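Probable porin (Pseudomonas aeruginosa, PDB 4FSP) probably acts as a porin, a beta-barrel channel of the OprD family that carries small solutes across the outer membrane. Local coordinates at residues A[244-249]-A[302-307]; A[308-313]-A[384-389]; A[162-167]-A[218-223]; A[250-253]-A[259-262]; A[289-294]-A[349-354]. One frame throughout, in Å; residues are numbered along the deposited sequence.

Contact 1 of 5, residues A[244-249]-A[302-307]; sequences DLRLAL and YLVNFG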
# COMPACT_ATOMS: atom_id res chain seq x y z
N ASP A 244 5.86 7.38 -13.49
CA ASP A 244 6.13 6.94 -12.13
C ASP A 244 7.26 5.96 -12.33
O ASP A 244 7.07 4.91 -12.94
CB ASP A 244 4.85 6.29 -11.55
CG ASP A 244 5.03 5.71 -10.14
OD1 ASP A 244 6.18 5.54 -9.67
OD2 ASP A 244 4.00 5.38 -9.49
N LEU A 245 8.46 6.29 -11.86
CA LEU A 245 9.61 5.43 -12.11
C LEU A 245 10.24 5.03 -10.79
O LEU A 245 10.40 5.86 -9.89
CB LEU A 245 10.63 6.14 -13.00
CG LEU A 245 10.12 6.66 -14.35
CD1 LEU A 245 11.16 7.57 -15.02
CD2 LEU A 245 9.73 5.52 -15.30
N ARG A 246 10.59 3.75 -10.66
CA ARG A 246 11.00 3.22 -9.37
C ARG A 246 12.16 2.26 -9.54
O ARG A 246 12.04 1.27 -10.25
CB ARG A 246 9.84 2.46 -8.71
CG ARG A 246 8.51 3.20 -8.73
CD ARG A 246 7.42 2.43 -7.96
NE ARG A 246 6.10 3.06 -8.09
CZ ARG A 246 4.98 2.55 -7.57
NH1 ARG A 246 5.00 1.41 -6.90
NH2 ARG A 246 3.84 3.19 -7.74
N LEU A 247 13.28 2.56 -8.89
CA LEU A 247 14.41 1.65 -8.84
C LEU A 247 14.62 1.24 -7.40
O LEU A 247 14.57 2.09 -6.50
CB LEU A 247 15.69 2.34 -9.35
CG LEU A 247 15.73 2.75 -10.83
CD1 LEU A 247 16.97 3.58 -11.12
CD2 LEU A 247 15.74 1.51 -11.69
N ALA A 248 14.85 -0.05 -7.16
CA ALA A 248 15.15 -0.47 -5.80
C ALA A 248 16.28 -1.49 -5.80
O ALA A 248 16.40 -2.29 -6.74
CB ALA A 248 13.90 -1.02 -5.09
N LEU A 249 17.11 -1.45 -4.76
CA LEU A 249 18.24 -2.36 -4.62
C LEU A 249 18.17 -3.02 -3.25
O LEU A 249 18.13 -2.33 -2.23
CB LEU A 249 19.57 -1.62 -4.75
CG LEU A 249 20.83 -2.44 -4.41
CD1 LEU A 249 21.03 -3.50 -5.47
CD2 LEU A 249 22.07 -1.57 -4.30
N TYR A 302 5.62 -2.23 -3.07
CA TYR A 302 5.50 -0.99 -3.83
C TYR A 302 5.95 -1.16 -5.28
O TYR A 302 6.97 -0.59 -5.70
CB TYR A 302 6.34 0.09 -3.15
CG TYR A 302 6.04 1.49 -3.62
CD1 TYR A 302 4.75 2.01 -3.52
CD2 TYR A 302 7.04 2.30 -4.14
CE1 TYR A 302 4.46 3.32 -3.92
CE2 TYR A 302 6.76 3.62 -4.55
CZ TYR A 302 5.48 4.11 -4.44
OH TYR A 302 5.20 5.41 -4.84
N LEU A 303 5.20 -1.94 -6.06
CA LEU A 303 5.56 -2.20 -7.45
C LEU A 303 4.40 -1.82 -8.37
O LEU A 303 3.24 -1.98 -7.98
CB LEU A 303 5.90 -3.69 -7.62
CG LEU A 303 7.11 -4.27 -6.88
CD1 LEU A 303 7.10 -5.79 -6.95
CD2 LEU A 303 8.39 -3.73 -7.50
N VAL A 304 4.67 -1.32 -9.58
CA VAL A 304 3.53 -0.98 -10.43
C VAL A 304 2.83 -2.19 -11.02
O VAL A 304 1.61 -2.19 -11.16
CB VAL A 304 3.78 0.12 -11.50
CG1 VAL A 304 5.06 0.89 -11.24
CG2 VAL A 304 3.71 -0.43 -12.90
N ASN A 305 3.58 -3.23 -11.35
CA ASN A 305 2.96 -4.45 -11.88
C ASN A 305 2.57 -5.38 -10.75
O ASN A 305 3.06 -6.51 -10.66
CB ASN A 305 3.86 -5.13 -12.91
CG ASN A 305 3.87 -4.38 -14.23
OD1 ASN A 305 3.16 -3.37 -14.35
ND2 ASN A 305 4.67 -4.84 -15.21
N PHE A 306 1.69 -4.89 -9.88
CA PHE A 306 1.20 -5.67 -8.75
C PHE A 306 -0.29 -5.74 -8.94
O PHE A 306 -0.96 -4.71 -8.96
CB PHE A 306 1.53 -4.97 -7.43
CG PHE A 306 0.74 -5.48 -6.26
CD1 PHE A 306 0.83 -6.81 -5.87
CD2 PHE A 306 -0.07 -4.62 -5.53
CE1 PHE A 306 0.10 -7.28 -4.79
CE2 PHE A 306 -0.79 -5.08 -4.45
CZ PHE A 306 -0.71 -6.42 -4.07
N GLY A 307 -0.82 -6.95 -9.09
CA GLY A 307 -2.24 -7.10 -9.35
C GLY A 307 -3.02 -7.47 -8.10
O GLY A 307 -2.55 -7.30 -6.96
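The backbones of Arg246 and Leu303 come no closer than 7.9 Å between their CA atoms, so the strand piece 244-249 and the loop 302-307 meet through side chains. Arg246 does most of the work. Its chain runs extended from CG to NE and lays the guanidinium flat on the ring of Tyr302. The two planes are 11° apart. Arg246 CZ sits 3.6 Å from the centroid of the Tyr302 ring, over the face, which makes a cation-pi stack. The Tyr302 ring is brought there by chi1 of -165°, with CG opposite the backbone N. Val304 CG1 lies over the other face of the guanidinium, 4.0 Å from Arg246 NE. The flat group is therefore sandwiched between an aromatic ring and a methyl. Its rim is used as well. Arg246 NH1 gives a weak hydrogen bond to Tyr302 O at 3.1 Å. On the strand itself, Arg246 makes a bidentate, side-on salt bridge to Asp244. NE reaches Asp244 OD1 at 2.9 Å, nearly straight at 172°, and NH2 reaches Asp244 OD2 at 2.8 Å. Asp244 thus fixes the rotation of the guanidinium and probably offsets its charge. The loop is also tied to the next strand, because Val304 N bonds to Ser267 OG. Leu303 turns from Arg246 and packs on Phe293 and Met287. The segment 302-307 lies between strands 299-300 and 318-327, as part of a long excursion that rests against a barrel strand. A loop packed on the inside of the wall in this way is characteristic of outer-membrane porins.

Contact 2 of 5, residues A[308-313]-A[384-389]; sequences QYNDFA and ATYRSA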
# COMPACT_ATOMS: atom_id res chain seq x y z
N GLN A 308 -4.23 -7.99 -8.32
CA GLN A 308 -5.09 -8.44 -7.22
C GLN A 308 -4.47 -9.67 -6.57
O GLN A 308 -4.64 -9.89 -5.38
CB GLN A 308 -6.51 -8.73 -7.73
CG GLN A 308 -7.51 -9.22 -6.66
CD GLN A 308 -8.90 -9.52 -7.22
OE1 GLN A 308 -9.37 -8.86 -8.16
NE2 GLN A 308 -9.57 -10.53 -6.65
N TYR A 309 -3.73 -10.46 -7.35
CA TYR A 309 -3.14 -11.68 -6.81
C TYR A 309 -1.61 -11.72 -6.89
O TYR A 309 -0.93 -11.97 -5.90
CB TYR A 309 -3.71 -12.92 -7.50
CG TYR A 309 -3.16 -14.21 -6.95
CD1 TYR A 309 -3.48 -14.63 -5.66
CD2 TYR A 309 -2.31 -15.01 -7.70
CE1 TYR A 309 -2.98 -15.81 -5.14
CE2 TYR A 309 -1.80 -16.19 -7.19
CZ TYR A 309 -2.13 -16.59 -5.91
OH TYR A 309 -1.63 -17.77 -5.41
N ASN A 310 -1.06 -11.48 -8.08
CA ASN A 310 0.37 -11.70 -8.29
C ASN A 310 1.14 -10.40 -8.30
O ASN A 310 0.58 -9.33 -8.61
CB ASN A 310 0.62 -12.46 -9.60
CG ASN A 310 2.08 -12.92 -9.74
OD1 ASN A 310 2.64 -13.54 -8.83
ND2 ASN A 310 2.68 -12.62 -10.90
N ASP A 311 2.42 -10.48 -7.98
CA ASP A 311 3.26 -9.28 -7.89
C ASP A 311 4.36 -9.28 -8.95
O ASP A 311 5.18 -8.37 -9.01
CB ASP A 311 3.86 -9.15 -6.49
CG ASP A 311 4.68 -10.38 -6.09
OD1 ASP A 311 4.84 -11.30 -6.93
OD2 ASP A 311 5.17 -10.42 -4.94
N PHE A 312 4.37 -10.32 -9.79
CA PHE A 312 5.32 -10.42 -10.88
C PHE A 312 6.71 -10.06 -10.44
O PHE A 312 7.35 -9.19 -11.04
CB PHE A 312 4.84 -9.54 -12.04
CG PHE A 312 3.51 -9.98 -12.59
CD1 PHE A 312 2.32 -9.58 -11.99
CD2 PHE A 312 3.45 -10.86 -13.68
CE1 PHE A 312 1.10 -10.01 -12.47
CE2 PHE A 312 2.22 -11.30 -14.16
CZ PHE A 312 1.05 -10.89 -13.55
N ALA A 313 7.16 -10.72 -9.37
CA ALA A 313 8.41 -10.35 -8.72
C ALA A 313 9.30 -11.56 -8.42
O ALA A 313 10.04 -11.55 -7.44
CB ALA A 313 8.14 -9.55 -7.44
N ALA A 384 -10.37 -11.64 -10.54
CA ALA A 384 -9.05 -11.90 -11.11
C ALA A 384 -8.89 -13.30 -11.66
O ALA A 384 -9.42 -14.27 -11.11
CB ALA A 384 -7.96 -11.61 -10.10
N THR A 385 -8.12 -13.38 -12.73
CA THR A 385 -7.71 -14.64 -13.32
C THR A 385 -6.19 -14.66 -13.37
O THR A 385 -5.57 -13.76 -13.96
CB THR A 385 -8.23 -14.77 -14.76
OG1 THR A 385 -9.66 -14.78 -14.75
CG2 THR A 385 -7.72 -16.06 -15.36
N TYR A 386 -5.59 -15.67 -12.76
CA TYR A 386 -4.13 -15.80 -12.71
C TYR A 386 -3.67 -17.16 -13.21
O TYR A 386 -4.10 -18.20 -12.70
CB TYR A 386 -3.61 -15.58 -11.29
CG TYR A 386 -2.14 -15.92 -11.10
CD1 TYR A 386 -1.15 -15.12 -11.63
CD2 TYR A 386 -1.75 -17.04 -10.37
CE1 TYR A 386 0.18 -15.42 -11.46
CE2 TYR A 386 -0.41 -17.34 -10.18
CZ TYR A 386 0.55 -16.52 -10.73
OH TYR A 386 1.89 -16.80 -10.56
N ARG A 387 -2.79 -17.14 -14.19
CA ARG A 387 -2.24 -18.34 -14.77
C ARG A 387 -0.72 -18.27 -14.69
O ARG A 387 -0.12 -17.24 -15.03
CB ARG A 387 -2.67 -18.46 -16.24
CG ARG A 387 -4.17 -18.50 -16.45
CD ARG A 387 -4.78 -19.74 -15.82
NE ARG A 387 -6.23 -19.76 -15.96
CZ ARG A 387 -7.08 -19.44 -14.98
NH1 ARG A 387 -6.62 -19.08 -13.79
NH2 ARG A 387 -8.39 -19.49 -15.21
N SER A 388 -0.09 -19.35 -14.24
CA SER A 388 1.36 -19.40 -14.16
C SER A 388 1.94 -20.75 -14.58
O SER A 388 1.30 -21.79 -14.39
CB SER A 388 1.83 -19.04 -12.75
OG SER A 388 3.25 -19.10 -12.66
N ALA A 389 3.13 -20.73 -15.17
CA ALA A 389 3.83 -21.97 -15.51
C ALA A 389 4.50 -22.60 -14.29
O ALA A 389 4.76 -23.80 -14.27
CB ALA A 389 4.85 -21.72 -16.60
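Tyr309 and Tyr386 meet where a loop packs on a strand of the porin beta-barrel. The loop 308-313 precedes strand 318-327, and the residues of 384-388 lie on strand 378-388. In both tyrosines CB points to the other segment, and CG, opposite the backbone N, carries the ring on in that direction, with chi1 of -178° in Tyr309 and 170° in Tyr386. Their side chains cross at about a right angle. The rings are oblique, with planes at 55° and centroids 4.9 Å apart. Tyr309 brings one side of its ring, CD2 and CE2, over a face of Tyr386, displaced toward the rim. The closest approach is Tyr309 CE2 to Tyr386 CD2, at 3.3 Å. Asn310 comes obliquely to the CD1-CE1 side of the same ring, from the same side of its plane. Its CB lies 3.5 Å from Tyr386 CE1, and its amide is inclined to the ring. Two successive loop residues therefore pack on one tyrosine. The hydroxyl of Tyr386 is held elsewhere, by Glu358 and Ser391. Further back, Gln308 is fully extended and passes along Ala384. Its NE2 bonds to Glu396 on the adjoining strand 394-406. No hydrogen bond joins the two segments directly. Part of the polar anchoring of the loop backbone comes from strand 358-368: Glu360 accepts from the N atoms of Tyr309 and Asn310, and Asp362 from Gln308 N. The contact is largely buried. At its Gln308 end, the methyl CB of Ala384 lies 3.6 Å from Gln308 OE1.

Contact 3 of 5, residues A[162-167]-A[218-223]; sequences LGRLTE and ELEQVY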
# COMPACT_ATOMS: atom_id res chain seq x y z
N LEU A 162 11.91 9.34 9.37
CA LEU A 162 12.81 8.43 10.06
C LEU A 162 11.91 7.59 10.96
O LEU A 162 10.98 8.12 11.59
CB LEU A 162 13.75 9.25 10.93
CG LEU A 162 14.83 8.48 11.67
CD1 LEU A 162 15.80 7.91 10.66
CD2 LEU A 162 15.53 9.40 12.68
N GLY A 163 12.15 6.28 11.03
CA GLY A 163 11.27 5.44 11.82
C GLY A 163 11.88 4.12 12.27
O GLY A 163 12.89 3.66 11.72
N ARG A 164 11.26 3.51 13.27
CA ARG A 164 11.64 2.17 13.70
C ARG A 164 10.41 1.41 14.17
O ARG A 164 9.65 1.90 15.01
CB ARG A 164 12.71 2.22 14.80
CG ARG A 164 13.00 0.86 15.44
CD ARG A 164 14.17 0.92 16.43
NE ARG A 164 15.40 0.40 15.82
CZ ARG A 164 16.37 -0.22 16.49
NH1 ARG A 164 16.27 -0.40 17.80
NH2 ARG A 164 17.44 -0.65 15.85
N LEU A 165 10.21 0.23 13.60
CA LEU A 165 9.06 -0.60 13.92
C LEU A 165 9.54 -1.85 14.65
O LEU A 165 10.66 -2.32 14.42
CB LEU A 165 8.33 -1.01 12.66
CG LEU A 165 8.11 0.14 11.69
CD1 LEU A 165 7.45 -0.37 10.43
CD2 LEU A 165 7.26 1.20 12.36
N THR A 166 8.70 -2.38 15.54
CA THR A 166 9.12 -3.51 16.37
C THR A 166 8.14 -4.68 16.41
O THR A 166 8.49 -5.74 16.93
CB THR A 166 9.34 -3.09 17.82
OG1 THR A 166 8.08 -2.72 18.39
CG2 THR A 166 10.31 -1.92 17.91
N GLU A 167 6.93 -4.49 15.87
CA GLU A 167 5.86 -5.51 15.95
C GLU A 167 4.81 -5.33 14.86
O GLU A 167 4.59 -4.22 14.37
CB GLU A 167 5.14 -5.45 17.31
CG GLU A 167 5.90 -6.04 18.49
CD GLU A 167 5.16 -5.88 19.81
OE1 GLU A 167 4.50 -4.84 20.00
OE2 GLU A 167 5.24 -6.80 20.66
N GLU A 218 15.19 -1.39 6.37
CA GLU A 218 16.02 -2.51 6.79
C GLU A 218 15.28 -3.36 7.80
O GLU A 218 14.95 -2.89 8.89
CB GLU A 218 17.33 -1.98 7.42
CG GLU A 218 18.23 -3.06 7.99
CD GLU A 218 19.53 -2.52 8.56
OE1 GLU A 218 20.00 -1.45 8.10
OE2 GLU A 218 20.07 -3.15 9.49
N LEU A 219 14.99 -4.61 7.44
CA LEU A 219 14.53 -5.58 8.41
C LEU A 219 15.78 -6.19 9.00
O LEU A 219 16.46 -6.97 8.33
CB LEU A 219 13.70 -6.68 7.75
CG LEU A 219 13.19 -7.77 8.72
CD1 LEU A 219 12.20 -7.18 9.75
CD2 LEU A 219 12.54 -8.89 7.92
N GLU A 220 16.10 -5.82 10.24
CA GLU A 220 17.41 -6.12 10.80
C GLU A 220 17.78 -7.60 10.75
O GLU A 220 16.92 -8.47 10.95
CB GLU A 220 17.54 -5.56 12.23
CG GLU A 220 17.49 -4.04 12.27
CD GLU A 220 17.86 -3.47 13.64
OE1 GLU A 220 18.19 -4.24 14.56
OE2 GLU A 220 17.82 -2.23 13.78
N GLN A 221 19.05 -7.88 10.45
CA GLN A 221 19.54 -9.24 10.31
C GLN A 221 18.88 -10.00 9.15
O GLN A 221 19.05 -11.23 9.04
CB GLN A 221 19.38 -10.04 11.63
CG GLN A 221 19.90 -9.31 12.88
CD GLN A 221 21.37 -8.91 12.76
OE1 GLN A 221 22.17 -9.60 12.13
NE2 GLN A 221 21.73 -7.79 13.37
N VAL A 222 18.13 -9.30 8.29
CA VAL A 222 17.55 -9.95 7.11
C VAL A 222 17.89 -9.28 5.77
O VAL A 222 18.61 -9.86 4.96
CB VAL A 222 16.02 -10.13 7.23
CG1 VAL A 222 15.54 -11.08 6.14
CG2 VAL A 222 15.64 -10.66 8.60
N TYR A 223 17.35 -8.08 5.52
CA TYR A 223 17.68 -7.36 4.30
C TYR A 223 17.58 -5.85 4.49
O TYR A 223 16.89 -5.37 5.39
CB TYR A 223 16.77 -7.78 3.14
CG TYR A 223 15.36 -7.23 3.24
CD1 TYR A 223 14.39 -7.91 3.96
CD2 TYR A 223 15.00 -6.03 2.62
CE1 TYR A 223 13.10 -7.42 4.07
CE2 TYR A 223 13.69 -5.54 2.72
CZ TYR A 223 12.75 -6.24 3.45
OH TYR A 223 11.46 -5.78 3.56
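Arg164 and Glu220 carry the whole contact between the strand piece 162-167 and the segment 218-223. The tight part is one salt bridge, with Arg164 NH2 2.6 Å from Glu220 OE2. The rest is loose: beyond this pair no atoms of the two segments touch, and the nearest CA atoms, those of Arg164 and Glu218, are 9.4 Å apart. The salt bridge is made across the gap by two long side chains that meet at about a right angle. Arg164 leaves the strand with chi1 of 172° and then bends at chi3. Glu220 is extended beyond CG. The flat ends are far from coplanar, with 64° between the guanidinium and carboxylate planes. Only one nitrogen of Arg164 closes on Glu220, not two. NE of Arg164 is taken by a second salt bridge, to Asp198 OD1. Asp198 also stands close to Glu220, so the one arginine probably eases the repulsion between two acids. The exposed Arg164 brings its end to Glu220 at the surface, while Leu165, the next residue, faces the other way and packs on Leu126 and Ile133. A detergent molecule touches Glu218. There are no helices nearby. Strand 193-205 runs between the two partners: it pairs with strand 158-168 on one flank and with strand 210-219 on the other. Glu220 follows strand 210-219, in the tight turn that leads into strand 223-235.

Contact 4 of 5, residues A[250-253]-A[259-262]; sequences SRDT and GRID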
# COMPACT_ATOMS: atom_id res chain seq x y z
N SER A 250 18.14 -4.35 -3.23
CA SER A 250 17.97 -5.07 -1.97
C SER A 250 19.06 -6.10 -1.81
O SER A 250 19.41 -6.81 -2.77
CB SER A 250 16.61 -5.77 -1.92
OG SER A 250 15.57 -4.89 -2.34
N ARG A 251 19.61 -6.20 -0.60
CA ARG A 251 20.69 -7.12 -0.32
C ARG A 251 20.47 -7.62 1.10
O ARG A 251 19.88 -6.91 1.92
CB ARG A 251 22.04 -6.40 -0.43
CG ARG A 251 23.19 -7.30 -0.86
CD ARG A 251 24.40 -7.13 0.05
NE ARG A 251 25.01 -8.42 0.38
CZ ARG A 251 25.96 -8.59 1.30
NH1 ARG A 251 26.41 -7.55 1.99
NH2 ARG A 251 26.45 -9.80 1.53
N ASP A 252 20.92 -8.83 1.39
CA ASP A 252 20.81 -9.35 2.75
C ASP A 252 21.71 -8.52 3.64
O ASP A 252 22.63 -7.85 3.14
CB ASP A 252 21.28 -10.79 2.82
CG ASP A 252 22.64 -10.98 2.21
OD1 ASP A 252 22.72 -11.04 0.95
OD2 ASP A 252 23.62 -11.04 2.97
N THR A 253 21.48 -8.54 4.94
CA THR A 253 22.31 -7.76 5.84
C THR A 253 22.47 -8.48 7.17
O THR A 253 21.60 -9.26 7.57
CB THR A 253 21.70 -6.37 6.07
OG1 THR A 253 22.65 -5.53 6.74
CG2 THR A 253 20.44 -6.47 6.89
N GLY A 259 18.20 -16.20 3.26
CA GLY A 259 19.45 -15.67 3.74
C GLY A 259 20.08 -14.71 2.73
O GLY A 259 19.78 -13.53 2.75
N ARG A 260 20.93 -15.22 1.86
CA ARG A 260 21.59 -14.34 0.90
C ARG A 260 20.59 -13.80 -0.11
O ARG A 260 19.82 -14.55 -0.71
CB ARG A 260 22.72 -15.06 0.16
CG ARG A 260 23.51 -14.14 -0.76
CD ARG A 260 24.46 -14.91 -1.65
NE ARG A 260 23.84 -15.28 -2.92
CZ ARG A 260 23.82 -14.50 -4.00
NH1 ARG A 260 24.38 -13.30 -3.97
NH2 ARG A 260 23.23 -14.93 -5.11
N ILE A 261 20.61 -12.49 -0.30
CA ILE A 261 19.65 -11.86 -1.20
C ILE A 261 20.32 -10.79 -2.07
O ILE A 261 21.10 -9.97 -1.59
CB ILE A 261 18.48 -11.21 -0.40
CG1 ILE A 261 17.58 -12.30 0.20
CG2 ILE A 261 17.66 -10.28 -1.27
CD1 ILE A 261 16.77 -11.82 1.38
N ASP A 262 19.99 -10.81 -3.36
CA ASP A 262 20.44 -9.77 -4.28
C ASP A 262 19.31 -9.49 -5.27
O ASP A 262 19.06 -10.27 -6.18
CB ASP A 262 21.74 -10.20 -4.99
CG ASP A 262 22.08 -9.33 -6.19
OD1 ASP A 262 21.79 -8.11 -6.19
OD2 ASP A 262 22.66 -9.87 -7.16
O HOH W 1 22.06 -6.58 -3.80
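Asp252 and Ile261 hold together the two arms of a beta-hairpin loop, the connection between barrel strands 240-252 and 262-273. Arg251 and Asp262 form an antiparallel non-hydrogen-bonded pair. Beyond that pair, toward the loop, the backbone bonding becomes irregular. Asp252 N gives a hydrogen bond of 3.2 Å to Ile261 O, bent to 142°. The return bond uses a side chain. Ile261 N donates to Asp252 OD1 at 2.8 Å, almost straight at 171°, and meets the oxygen on its anti side, well out of the carboxylate plane. The carboxylate can turn back to that N-H because CG of Asp252 sits between the backbone N and the carbonyl carbon, with chi1 of 52°. Ile261 thus has both its N and its O engaged by one residue. Ile261 O also receives a CA-H...O contact from Arg251 CA, at 3.1 Å. The other carboxylate oxygen, Asp252 OD2, is 3.4 Å from Arg251 NH2. No N-H points at it, so that pairing rests on charge alone. Asp262 OD2 pairs with Arg264 further along its own strand. Arg260 is modelled very close to Asp290, in a pairing whose exact geometry is doubtful. Ser250 OG is satisfied by Gln225. A water closes the strand end of the contact, donating to Ser250 O at 2.9 Å and to Asp262 OD1, also at 2.9 Å.

Contact 5 of 5, residues A[289-294]-A[349-354]; sequences GDHGFP and KPKGAD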
# COMPACT_ATOMS: atom_id res chain seq x y z
N GLY A 289 19.26 -9.72 -10.80
CA GLY A 289 20.02 -10.27 -9.68
C GLY A 289 19.55 -11.69 -9.41
O GLY A 289 18.70 -12.21 -10.13
N ASP A 290 20.08 -12.31 -8.37
CA ASP A 290 19.74 -13.70 -8.09
C ASP A 290 18.37 -13.91 -7.43
O ASP A 290 17.91 -15.04 -7.35
CB ASP A 290 20.82 -14.36 -7.24
CG ASP A 290 22.14 -14.47 -7.97
OD1 ASP A 290 22.16 -14.16 -9.17
OD2 ASP A 290 23.14 -14.88 -7.34
N HIS A 291 17.75 -12.84 -6.93
CA HIS A 291 16.48 -13.01 -6.20
C HIS A 291 15.34 -12.11 -6.62
O HIS A 291 15.52 -11.13 -7.34
CB HIS A 291 16.70 -12.85 -4.70
CG HIS A 291 17.62 -13.88 -4.14
ND1 HIS A 291 18.99 -13.72 -4.11
CD2 HIS A 291 17.38 -15.12 -3.66
CE1 HIS A 291 19.55 -14.80 -3.59
NE2 HIS A 291 18.59 -15.67 -3.31
N GLY A 292 14.15 -12.45 -6.13
CA GLY A 292 12.97 -11.63 -6.34
C GLY A 292 12.92 -10.46 -5.38
O GLY A 292 13.86 -10.23 -4.60
N PHE A 293 11.81 -9.72 -5.42
CA PHE A 293 11.67 -8.48 -4.70
C PHE A 293 11.18 -8.72 -3.26
O PHE A 293 10.08 -9.23 -3.05
CB PHE A 293 10.66 -7.59 -5.44
CG PHE A 293 10.46 -6.24 -4.81
CD1 PHE A 293 11.37 -5.20 -5.04
CD2 PHE A 293 9.37 -6.01 -4.00
CE1 PHE A 293 11.18 -3.95 -4.44
CE2 PHE A 293 9.17 -4.75 -3.41
CZ PHE A 293 10.08 -3.72 -3.63
N PRO A 294 11.98 -8.32 -2.27
CA PRO A 294 11.57 -8.56 -0.88
C PRO A 294 10.72 -7.43 -0.34
O PRO A 294 10.87 -6.25 -0.72
CB PRO A 294 12.90 -8.58 -0.13
CG PRO A 294 13.75 -7.60 -0.88
CD PRO A 294 13.30 -7.67 -2.35
N LYS A 349 12.63 -16.84 -12.93
CA LYS A 349 13.45 -17.96 -12.49
C LYS A 349 13.00 -18.39 -11.09
O LYS A 349 13.71 -18.18 -10.11
CB LYS A 349 14.95 -17.59 -12.49
CG LYS A 349 15.52 -17.34 -13.88
CD LYS A 349 17.05 -17.28 -13.88
CE LYS A 349 17.59 -16.04 -13.18
NZ LYS A 349 19.08 -15.94 -13.28
N PRO A 350 11.81 -19.00 -11.01
CA PRO A 350 11.24 -19.42 -9.73
C PRO A 350 12.07 -20.56 -9.12
O PRO A 350 12.66 -21.36 -9.86
CB PRO A 350 9.86 -19.95 -10.13
CG PRO A 350 10.12 -20.52 -11.50
CD PRO A 350 11.05 -19.56 -12.15
N LYS A 351 12.11 -20.64 -7.80
CA LYS A 351 12.89 -21.69 -7.16
C LYS A 351 12.13 -23.02 -7.06
O LYS A 351 10.95 -23.05 -6.72
CB LYS A 351 13.37 -21.24 -5.78
CG LYS A 351 14.74 -20.54 -5.79
CD LYS A 351 14.68 -19.11 -6.30
CE LYS A 351 15.89 -18.30 -5.80
NZ LYS A 351 16.22 -17.08 -6.62
N GLY A 352 12.83 -24.10 -7.39
CA GLY A 352 12.29 -25.44 -7.22
C GLY A 352 11.19 -25.82 -8.19
O GLY A 352 10.68 -26.94 -8.13
N ALA A 353 10.82 -24.91 -9.08
CA ALA A 353 9.77 -25.19 -10.06
C ALA A 353 10.23 -24.89 -11.49
O ALA A 353 11.16 -24.10 -11.70
CB ALA A 353 8.50 -24.40 -9.74
N ASP A 354 9.58 -25.52 -12.46
CA ASP A 354 9.92 -25.28 -13.85
C ASP A 354 8.91 -24.33 -14.49
O ASP A 354 7.74 -24.30 -14.11
CB ASP A 354 10.00 -26.60 -14.63
CG ASP A 354 11.02 -26.55 -15.75
OD1 ASP A 354 12.16 -26.99 -15.54
OD2 ASP A 354 10.67 -26.06 -16.85
O HOH W 2 14.02 -15.25 -5.63
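A water is gripped from both loops: it accepts from Gly292 N at 2.8 Å and from Lys351 NZ at 3.0 Å. It links the segment 289-294 to the segment 349-354 where their backbones are well apart. The nearest CA atoms, those of His291 and Lys349, are 8.6 Å from each other. Lys351 is the side chain that spans the gap. Its chain bends at chi2 (76°) and then runs nearly extended, which carries the ammonium group to the backbone of the other loop. Lys351 NZ lies 2.7 Å from Asp290 O. It is also 3.7 Å from His291 CD2, on an oblique approach to the imidazole. The ammonium group therefore sits among a carbonyl oxygen, a water and the carbon side of a histidine ring. The His291 side chain crosses that of Lys351 at about a right angle. Its other side is tied to the neighbouring hairpin by a hydrogen bond between His291 ND1 and Asp262 N, which would limit the turning of the imidazole. The carboxylate of Asp290 is turned to the Arg260 side; its carbonyl is what comes near Lys351. Deeper in the same loop, Phe293 and Pro294 are buried against barrel strands. The contact itself lies at the surface. The loops follow strands 278-288 and 336-346. They are two strand-connecting loops of an OprD-family beta-barrel, joined at the surface by a lysine and a water.

Overall arrangement
Contact 2 is the most buried, contacts 1 and 4 are partly buried, and contacts 3 and 5 lie at the surface. Contacts 1 and 2 use successive parts of one long loop, and they pack together through Leu303, Phe306 and Phe312. Contacts 1 and 4 share strand 240-252. Phe293 of contact 5 packs on Leu303 and Ala248 of contact 1, and its N lies close to Ala313 O of contact 2. Contact 4 adjoins both contact 3, through Val222 and Thr253, and contact 5, through His291. The chemistry follows position: a stacked, salt-bridged arginine in contact 1, aromatic packing in contact 2, mixed backbone and carboxylate bonding in the hairpin, charged or water-mediated pairs at the surface.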